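Uncharacterized protein YPL067C (Saccharomyces cerevisiae, PDB 5KCI) is of unknown function, but is a cytoplasmic DUF3605 protein probably connected with the histidine triad proteins and with amyloid toxicity. Local coordinates at residues F94-E99 with A150-Y155; W17-I22 with P100-L105. All coordinates share one frame; numbering follows the deposited sequence.

Contact 1. Residues F94-E99 with A150-Y155; sequences FPYNFE and AWFVNY. With SO4 (sulfate ion), chain D.
Tyr96 reaches across to Phe152 and Asn154 and shows how one aromatic side chain can serve an apolar neighbour along its flank and a polar one at its end. Its CB already heads for segment 150-155, and CG lies anti to the carbonyl carbon (chi1 -63°), which carries the ring over to the strand end. Halfway out, CD2 comes within 4.1 Å of CZ of Phe152. The next atom, CE2, packs closer, 3.8 Å from that same CZ of Phe152 and 4.0 Å from Phe152 CE2. Phe152 thus offers its ring edge, while Tyr96 receives it at a slant. At the tip, OH of Tyr96 accepts a hydrogen bond from ND2 of Asn154 (3.0 Å), somewhat bent at 146°. The hydroxyl oxygen sits in the amide plane, and ring and amide are nearly coplanar, 20° apart. The other N-H of the amide is shared by two sulfate oxygens, one on each side of its plane: ND2 of Asn154 lies 3.0 Å from O4 and 3.1 Å from O2. With both N-H groups engaged, the rotation of the amide is fixed. A phenylalanine here, lacking the hydroxyl, would probably leave one Asn154 N-H without its acceptor and the amide freer to swing away from the anion. Lys35 makes a cation-pi contact with the tyrosine ring, and the ring of Phe152 stacks on His168. His166 NE2, His168 NE2 and Ser160 N complete the grip on the sulfate, itself probably from the crystallisation liquor. An anion held by paired histidines of a strand and a nearby asparagine is consistent with the phosphate-binding pocket of a histidine triad protein.

Contact 2. Residues W17-I22 with P100-L105; sequences WKWEQI and PGVVHL
Val102 presents both its methyls to the indole of Trp19. CG2 of Val102 lies 3.9 Å from CE3 of Trp19, and its partner methyl CG1 approaches CZ3 of the same indole at 4.2 Å, so the six-membered ring is met obliquely along one side. Trp19 brings that ring within range by holding CG anti to the backbone N (chi1 -173°). Ile22, one helical turn on, adds its terminal CD1 at 4.3 Å from CG2 of Val102. No hydrogen bond crosses here: the first turn of helix 19-28 settles on the beginning of strand 102-109, an inner strand of the antiparallel sheet. Further out, the indole is fixed by its own partners, NE1 bonding to Gly147 O, with Phe172 stacked on the ring and His148 meeting it edge-to-face. The helix start is secured as well. Lys18 occupies the N-cap, and its backbone N donates to OE1 of Gln21 (3.1 Å, 170°), the bond from the N3 residue back to the cap that forms one half of a capping box. Glu99, just ahead of the strand segment, accepts from Trp19 N through OE2, placing a carboxylate where the helix dipole would probably welcome it.

In the fold
Contacts 1 and 2 share one connection, the loop after strand 87-91, which runs through 94-99 into 100-105, and their centres are about 8 Å apart. Both reach the same sheet, but at different depths and with different chemistry. Contact 2 is buried and wholly apolar across its interface, tying the N-terminal helix to an inner strand. Contact 1, only partly buried, joins the loop to the end of outermost strand 149-152 and mixes aromatic packing with hydrogen bonds at an anion site. Phe98 spans the two, its CD1 touching Ile22 CD1 of contact 2, while Glu99 N bonds to Trp17 O.

Contact 1. Residues F94-E99 with A150-Y155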
loop_
_atom_site.group_PDB
_atom_site.type_symbol
_atom_site.label_atom_id
_atom_site.label_comp_id
_atom_site.label_asym_id
_atom_site.label_seq_id
_atom_site.Cartn_x
_atom_site.Cartn_y
_atom_site.Cartn_z
ATOM N N PHE A 94 -5.745 -3.798 -9.534
ATOM C CA PHE A 94 -4.965 -4.479 -10.559
ATOM C C PHE A 94 -3.737 -5.063 -9.891
ATOM O O PHE A 94 -2.603 -4.656 -10.148
ATOM C CB PHE A 94 -4.626 -3.516 -11.698
ATOM C CG PHE A 94 -5.856 -2.938 -12.354
ATOM C CD1 PHE A 94 -6.571 -3.668 -13.294
ATOM C CD2 PHE A 94 -6.324 -1.690 -11.991
ATOM C CE1 PHE A 94 -7.708 -3.148 -13.881
ATOM C CE2 PHE A 94 -7.469 -1.164 -12.573
ATOM C CZ PHE A 94 -8.154 -1.888 -13.518
ATOM N N PRO A 95 -3.937 -6.056 -9.025
ATOM C CA PRO A 95 -2.829 -6.535 -8.198
ATOM C C PRO A 95 -1.712 -7.134 -9.034
ATOM O O PRO A 95 -1.931 -7.636 -10.142
ATOM C CB PRO A 95 -3.465 -7.609 -7.312
ATOM C CG PRO A 95 -4.913 -7.673 -7.642
ATOM C CD PRO A 95 -5.192 -6.794 -8.816
ATOM N N TYR A 96 -0.528 -7.188 -8.422
ATOM C CA TYR A 96 0.602 -7.855 -9.041
ATOM C C TYR A 96 0.463 -9.373 -8.903
ATOM O O TYR A 96 -0.419 -9.882 -8.212
ATOM C CB TYR A 96 1.906 -7.406 -8.420
ATOM C CG TYR A 96 2.228 -5.910 -8.591
ATOM C CD1 TYR A 96 1.422 -5.087 -9.356
ATOM C CD2 TYR A 96 3.332 -5.363 -7.964
ATOM C CE1 TYR A 96 1.749 -3.692 -9.497
ATOM C CE2 TYR A 96 3.646 -4.010 -8.084
ATOM C CZ TYR A 96 2.862 -3.198 -8.855
ATOM O OH TYR A 96 3.211 -1.867 -8.959
ATOM N N ASN A 97 1.390 -10.090 -9.529
ATOM C CA ASN A 97 1.242 -11.538 -9.723
ATOM C C ASN A 97 1.942 -12.253 -8.586
ATOM O O ASN A 97 3.143 -12.525 -8.632
ATOM C CB ASN A 97 1.812 -11.959 -11.064
ATOM C CG ASN A 97 1.500 -13.403 -11.389
ATOM O OD1 ASN A 97 0.556 -13.980 -10.855
ATOM N ND2 ASN A 97 2.285 -13.982 -12.284
ATOM N N PHE A 98 1.166 -12.575 -7.556
ATOM C CA PHE A 98 1.638 -13.216 -6.344
ATOM C C PHE A 98 0.947 -14.571 -6.185
ATOM O O PHE A 98 -0.068 -14.850 -6.821
ATOM C CB PHE A 98 1.337 -12.337 -5.135
ATOM C CG PHE A 98 1.979 -10.993 -5.192
ATOM C CD1 PHE A 98 3.312 -10.876 -5.512
ATOM C CD2 PHE A 98 1.254 -9.858 -4.894
ATOM C CE1 PHE A 98 3.922 -9.637 -5.553
ATOM C CE2 PHE A 98 1.858 -8.612 -4.934
ATOM C CZ PHE A 98 3.192 -8.509 -5.250
ATOM N N GLU A 99 1.477 -15.404 -5.296
ATOM C CA GLU A 99 0.878 -16.722 -5.126
ATOM C C GLU A 99 -0.488 -16.589 -4.449
ATOM O O GLU A 99 -0.764 -15.597 -3.770
ATOM C CB GLU A 99 1.807 -17.631 -4.331
ATOM C CG GLU A 99 2.050 -17.246 -2.863
ATOM C CD GLU A 99 2.752 -18.328 -2.079
ATOM O OE1 GLU A 99 2.296 -19.494 -2.137
ATOM O OE2 GLU A 99 3.742 -18.024 -1.378
ATOM N N ALA A 150 4.265 -7.481 4.357
ATOM C CA ALA A 150 5.399 -6.831 3.717
ATOM C C ALA A 150 4.911 -5.563 3.047
ATOM O O ALA A 150 3.721 -5.395 2.797
ATOM C CB ALA A 150 6.068 -7.734 2.667
ATOM N N TRP A 151 5.851 -4.685 2.710
ATOM C CA TRP A 151 5.441 -3.457 2.053
ATOM C C TRP A 151 6.592 -2.927 1.217
ATOM O O TRP A 151 7.762 -3.232 1.470
ATOM C CB TRP A 151 4.970 -2.388 3.058
ATOM C CG TRP A 151 6.032 -1.840 3.959
ATOM C CD1 TRP A 151 6.407 -2.325 5.187
ATOM C CD2 TRP A 151 6.857 -0.674 3.723
ATOM N NE1 TRP A 151 7.413 -1.547 5.715
ATOM C CE2 TRP A 151 7.703 -0.531 4.842
ATOM C CE3 TRP A 151 6.959 0.238 2.675
ATOM C CZ2 TRP A 151 8.649 0.509 4.954
ATOM C CZ3 TRP A 151 7.912 1.283 2.785
ATOM C CH2 TRP A 151 8.734 1.398 3.915
ATOM N N PHE A 152 6.227 -2.151 0.193
ATOM C CA PHE A 152 7.221 -1.467 -0.610
ATOM C C PHE A 152 6.595 -0.232 -1.218
ATOM O O PHE A 152 5.380 -0.132 -1.384
ATOM C CB PHE A 152 7.784 -2.327 -1.739
ATOM C CG PHE A 152 6.740 -2.837 -2.699
ATOM C CD1 PHE A 152 5.984 -3.982 -2.413
ATOM C CD2 PHE A 152 6.543 -2.214 -3.912
ATOM C CE1 PHE A 152 5.041 -4.429 -3.303
ATOM C CE2 PHE A 152 5.593 -2.659 -4.810
ATOM C CZ PHE A 152 4.845 -3.770 -4.523
ATOM N N VAL A 153 7.469 0.694 -1.591
ATOM C CA VAL A 153 7.063 1.891 -2.292
ATOM C C VAL A 153 7.793 1.896 -3.627
ATOM O O VAL A 153 9.026 1.847 -3.659
ATOM C CB VAL A 153 7.404 3.157 -1.487
ATOM C CG1 VAL A 153 7.127 4.375 -2.317
ATOM C CG2 VAL A 153 6.575 3.172 -0.201
ATOM N N ASN A 154 7.041 1.964 -4.712
ATOM C CA ASN A 154 7.643 1.965 -6.032
ATOM C C ASN A 154 8.485 3.218 -6.243
ATOM O O ASN A 154 8.125 4.320 -5.815
ATOM C CB ASN A 154 6.579 1.878 -7.107
ATOM C CG ASN A 154 6.199 0.437 -7.438
ATOM O OD1 ASN A 154 6.973 -0.482 -7.199
ATOM N ND2 ASN A 154 5.056 0.262 -8.047
ATOM N N TYR A 155 9.629 3.021 -6.872
ATOM C CA TYR A 155 10.548 4.122 -7.166
ATOM C C TYR A 155 9.916 5.085 -8.151
ATOM O O TYR A 155 8.963 4.746 -8.859
ATOM C CB TYR A 155 11.846 3.600 -7.771
ATOM C CG TYR A 155 12.548 2.541 -6.940
ATOM C CD1 TYR A 155 13.148 2.865 -5.759
ATOM C CD2 TYR A 155 12.637 1.213 -7.384
ATOM C CE1 TYR A 155 13.818 1.940 -4.990
ATOM C CE2 TYR A 155 13.307 0.269 -6.619
ATOM C CZ TYR A 155 13.896 0.637 -5.418
ATOM O OH TYR A 155 14.576 -0.253 -4.620
HETATM S S SO4 D . 2.363 2.628 -8.377
HETATM O O1 SO4 D . 1.897 4.008 -8.652
HETATM O O2 SO4 D . 3.099 2.498 -7.133
HETATM O O3 SO4 D . 1.197 1.721 -8.304
HETATM O O4 SO4 D . 3.226 2.189 -9.468
#

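Contact 2. Residues W17-I22 with P100-L105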
loop_
_atom_site.group_PDB
_atom_site.type_symbol
_atom_site.label_atom_id
_atom_site.label_comp_id
_atom_site.label_asym_id
_atom_site.label_seq_id
_atom_site.Cartn_x
_atom_site.Cartn_y
_atom_site.Cartn_z
ATOM N N TRP A 17 4.737 -14.915 -7.739
ATOM C CA TRP A 17 5.825 -14.936 -6.772
ATOM C C TRP A 17 5.378 -15.561 -5.454
ATOM O O TRP A 17 4.315 -15.229 -4.917
ATOM C CB TRP A 17 6.312 -13.517 -6.503
ATOM C CG TRP A 17 7.097 -12.855 -7.635
ATOM C CD1 TRP A 17 6.738 -11.733 -8.342
ATOM C CD2 TRP A 17 8.370 -13.260 -8.155
ATOM N NE1 TRP A 17 7.708 -11.421 -9.265
ATOM C CE2 TRP A 17 8.718 -12.342 -9.173
ATOM C CE3 TRP A 17 9.252 -14.298 -7.854
ATOM C CZ2 TRP A 17 9.900 -12.449 -9.900
ATOM C CZ3 TRP A 17 10.422 -14.405 -8.580
ATOM C CH2 TRP A 17 10.738 -13.480 -9.587
ATOM N N LYS A 18 6.215 -16.445 -4.926
ATOM C CA LYS A 18 5.991 -17.013 -3.612
ATOM C C LYS A 18 6.437 -16.019 -2.552
ATOM O O LYS A 18 7.260 -15.118 -2.803
ATOM C CB LYS A 18 6.744 -18.324 -3.452
ATOM C CG LYS A 18 6.315 -19.414 -4.421
ATOM C CD LYS A 18 4.916 -19.913 -4.115
ATOM C CE LYS A 18 4.564 -21.174 -4.922
ATOM N NZ LYS A 18 4.328 -20.903 -6.378
ATOM N N TRP A 19 5.880 -16.184 -1.354
ATOM C CA TRP A 19 6.083 -15.190 -0.305
ATOM C C TRP A 19 7.567 -14.954 -0.038
ATOM O O TRP A 19 8.013 -13.808 0.070
ATOM C CB TRP A 19 5.374 -15.633 0.976
ATOM C CG TRP A 19 5.419 -14.562 2.040
ATOM C CD1 TRP A 19 6.106 -14.596 3.212
ATOM C CD2 TRP A 19 4.790 -13.283 1.984
ATOM N NE1 TRP A 19 5.938 -13.408 3.890
ATOM C CE2 TRP A 19 5.112 -12.602 3.167
ATOM C CE3 TRP A 19 3.957 -12.655 1.057
ATOM C CZ2 TRP A 19 4.651 -11.330 3.436
ATOM C CZ3 TRP A 19 3.506 -11.395 1.331
ATOM C CH2 TRP A 19 3.856 -10.738 2.505
ATOM N N GLU A 20 8.354 -16.043 0.064
ATOM C CA GLU A 20 9.782 -15.891 0.334
ATOM C C GLU A 20 10.485 -15.140 -0.800
ATOM O O GLU A 20 11.415 -14.357 -0.562
ATOM C CB GLU A 20 10.422 -17.261 0.554
ATOM C CG GLU A 20 11.281 -17.343 1.810
ATOM C CD GLU A 20 11.858 -18.727 2.043
ATOM O OE1 GLU A 20 11.323 -19.703 1.478
ATOM O OE2 GLU A 20 12.852 -18.839 2.792
ATOM N N GLN A 21 10.057 -15.373 -2.034
ATOM C CA GLN A 21 10.601 -14.627 -3.160
ATOM C C GLN A 21 10.236 -13.150 -3.071
ATOM O O GLN A 21 11.077 -12.283 -3.341
ATOM C CB GLN A 21 10.102 -15.236 -4.464
ATOM C CG GLN A 21 10.582 -16.663 -4.654
ATOM C CD GLN A 21 10.066 -17.277 -5.943
ATOM O OE1 GLN A 21 8.862 -17.295 -6.197
ATOM N NE2 GLN A 21 10.983 -17.772 -6.771
ATOM N N ILE A 22 8.978 -12.851 -2.734
ATOM C CA ILE A 22 8.539 -11.471 -2.528
ATOM C C ILE A 22 9.419 -10.786 -1.495
ATOM O O ILE A 22 9.895 -9.665 -1.705
ATOM C CB ILE A 22 7.053 -11.438 -2.126
ATOM C CG1 ILE A 22 6.207 -11.979 -3.275
ATOM C CG2 ILE A 22 6.597 -10.013 -1.815
ATOM C CD1 ILE A 22 4.754 -12.244 -2.931
ATOM N N PRO A 100 -1.366 -17.580 -4.613
ATOM C CA PRO A 100 -2.659 -17.518 -3.934
ATOM C C PRO A 100 -2.464 -17.235 -2.455
ATOM O O PRO A 100 -1.540 -17.749 -1.822
ATOM C CB PRO A 100 -3.253 -18.917 -4.161
ATOM C CG PRO A 100 -2.597 -19.413 -5.364
ATOM C CD PRO A 100 -1.205 -18.837 -5.367
ATOM N N GLY A 101 -3.324 -16.390 -1.915
ATOM C CA GLY A 101 -3.303 -16.068 -0.510
ATOM C C GLY A 101 -2.645 -14.742 -0.213
ATOM O O GLY A 101 -2.885 -14.167 0.857
ATOM N N VAL A 102 -1.848 -14.236 -1.153
ATOM C CA VAL A 102 -1.254 -12.906 -1.011
ATOM C C VAL A 102 -2.246 -11.852 -1.478
ATOM O O VAL A 102 -2.683 -11.848 -2.635
ATOM C CB VAL A 102 0.061 -12.808 -1.787
ATOM C CG1 VAL A 102 0.629 -11.376 -1.660
ATOM C CG2 VAL A 102 1.065 -13.819 -1.248
ATOM N N VAL A 103 -2.551 -10.913 -0.587
ATOM C CA VAL A 103 -3.525 -9.864 -0.811
ATOM C C VAL A 103 -2.733 -8.589 -1.026
ATOM O O VAL A 103 -1.828 -8.294 -0.244
ATOM C CB VAL A 103 -4.466 -9.736 0.391
ATOM C CG1 VAL A 103 -5.388 -8.587 0.248
ATOM C CG2 VAL A 103 -5.282 -11.039 0.547
ATOM N N HIS A 104 -3.062 -7.856 -2.081
ATOM C CA HIS A 104 -2.294 -6.668 -2.473
ATOM C C HIS A 104 -3.126 -5.438 -2.137
ATOM O O HIS A 104 -4.125 -5.154 -2.815
ATOM C CB HIS A 104 -1.998 -6.749 -3.965
ATOM C CG HIS A 104 -1.091 -5.689 -4.465
ATOM N ND1 HIS A 104 -0.489 -5.771 -5.699
ATOM C CD2 HIS A 104 -0.674 -4.525 -3.912
ATOM C CE1 HIS A 104 0.245 -4.691 -5.901
ATOM N NE2 HIS A 104 0.146 -3.913 -4.835
ATOM N N LEU A 105 -2.732 -4.720 -1.100
ATOM C CA LEU A 105 -3.412 -3.495 -0.693
ATOM C C LEU A 105 -2.545 -2.300 -1.040
ATOM O O LEU A 105 -1.355 -2.441 -1.292
ATOM C CB LEU A 105 -3.706 -3.472 0.812
ATOM C CG LEU A 105 -4.421 -4.688 1.393
ATOM C CD1 LEU A 105 -4.623 -4.506 2.894
ATOM C CD2 LEU A 105 -5.763 -4.898 0.695
#